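Local atomic coordinates of imelysin (Bacteroides ovatus ATCC 8483, PDB entry 3OYV), a protein that probably takes part in bacterial iron uptake as an imelysin-like protein, classed as a putative metal-binding outer membrane peptidase. Residues S66-A69 with S73-E76. Sequence-based numbering, arbitrary orientation. Where two conformers were deposited one is given.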
loop_
_atom_site.group_PDB
_atom_site.type_symbol
_atom_site.label_atom_id
_atom_site.label_comp_id
_atom_site.label_asym_id
_atom_site.label_seq_id
_atom_site.Cartn_x
_atom_site.Cartn_y
_atom_site.Cartn_z
ATOM N N SER A 66 -20.613 -0.324 -18.797
ATOM C CA SER A 66 -20.268 0.622 -17.738
ATOM C C SER A 66 -19.795 -0.149 -16.507
ATOM O O SER A 66 -20.312 -1.244 -16.231
ATOM C CB SER A 66 -21.479 1.512 -17.374
ATOM O OG SER A 66 -21.181 2.385 -16.302
ATOM N N PRO A 67 -18.802 0.395 -15.781
ATOM C CA PRO A 67 -18.107 1.663 -15.987
ATOM C C PRO A 67 -16.923 1.571 -16.964
ATOM O O PRO A 67 -16.257 2.589 -17.200
ATOM C CB PRO A 67 -17.606 2.006 -14.581
ATOM C CG PRO A 67 -17.378 0.670 -13.943
ATOM C CD PRO A 67 -18.218 -0.355 -14.655
ATOM N N TYR A 68 -16.675 0.376 -17.510
ATOM C CA TYR A 68 -15.563 0.156 -18.449
ATOM C C TYR A 68 -16.076 -0.450 -19.733
ATOM O O TYR A 68 -16.226 -1.676 -19.870
ATOM C CB TYR A 68 -14.457 -0.735 -17.821
ATOM C CG TYR A 68 -13.953 -0.127 -16.535
ATOM C CD1 TYR A 68 -13.370 1.134 -16.515
ATOM C CD2 TYR A 68 -14.126 -0.781 -15.320
ATOM C CE1 TYR A 68 -12.955 1.714 -15.339
ATOM C CE2 TYR A 68 -13.694 -0.214 -14.144
ATOM C CZ TYR A 68 -13.127 1.038 -14.147
ATOM O OH TYR A 68 -12.718 1.635 -12.971
ATOM N N ALA A 69 -16.351 0.426 -20.691
ATOM C CA ALA A 69 -16.962 0.031 -21.950
ATOM C C ALA A 69 -15.971 -0.066 -23.111
ATOM O O ALA A 69 -16.378 -0.405 -24.233
ATOM C CB ALA A 69 -18.078 1.035 -22.313
ATOM N N SER A 73 -11.202 3.348 -21.779
ATOM C CA SER A 73 -11.733 3.634 -20.443
ATOM C C SER A 73 -10.892 2.953 -19.351
ATOM O O SER A 73 -10.554 3.554 -18.316
ATOM C CB SER A 73 -13.176 3.146 -20.355
ATOM O OG SER A 73 -13.744 3.480 -19.104
ATOM N N CYS A 74 -10.544 1.692 -19.598
ATOM C CA CYS A 74 -9.682 0.970 -18.666
ATOM C C CYS A 74 -8.348 1.688 -18.506
ATOM O O CYS A 74 -7.853 1.878 -17.393
ATOM C CB CYS A 74 -9.373 -0.441 -19.164
ATOM S SG CYS A 74 -10.788 -1.520 -19.241
ATOM N N VAL A 75 -7.742 2.104 -19.625
ATOM C CA VAL A 75 -6.409 2.703 -19.582
ATOM C C VAL A 75 -6.412 4.097 -18.928
ATOM O O VAL A 75 -5.492 4.446 -18.198
ATOM C CB VAL A 75 -5.762 2.701 -20.989
ATOM C CG1 VAL A 75 -4.529 3.600 -21.074
ATOM C CG2 VAL A 75 -5.432 1.259 -21.381
ATOM N N GLU A 76 -7.489 4.854 -19.139
ATOM C CA GLU A 76 -7.646 6.125 -18.457
ATOM C C GLU A 76 -7.726 5.902 -16.943
ATOM O O GLU A 76 -7.132 6.664 -16.193
ATOM C CB GLU A 76 -8.865 6.862 -19.001
ATOM C CG GLU A 76 -8.592 7.417 -20.415
ATOM C CD GLU A 76 -9.792 8.042 -21.109
ATOM O OE1 GLU A 76 -10.950 7.764 -20.733
ATOM O OE2 GLU A 76 -9.547 8.788 -22.102
HETATM O O HOH W 1 -16.508 3.237 -20.285
#
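Tyr68 meets Ser73 and Cys74 where the loop after helix 56-62 leads into helix 71-102. Its CB is 4.0 Å from Cys74 SG. From there CG lies opposite the carbonyl carbon (chi1 -57°), which brings CD1 alongside Ser73 OG. The two atoms are 3.5 Å apart in the conformer given for Ser73, with the hydroxyl at the ring edge, near its plane. Cys74 SG stands oblique to the same ring, 5.2 Å from the centroid and 44° off the normal, as a sulfur-aromatic contact. Pro67 CG lies over one face, 3.7 Å above the plane and near the ring's margin; Pro67 follows a cis peptide bond. Phe60 meets Tyr68 edge-to-face, and Cys74 reaches on to Val230 of helix 223-261.

A water links the two segments. Ala69 N donates to it at 2.8 Å, and Ser73 OG, in the same conformer, is hydrogen-bonded to it at 3.0 Å. Ser70, just ahead of helix 71-102, accepts a hydrogen bond from Ser73 N on its OG. The contact thus combines an apolar part, where Cys74 sulfur meets Tyr68 CB and ring, with a solvent-mediated part between Ala69 N and the Ser73 hydroxyl, at a partly exposed surface.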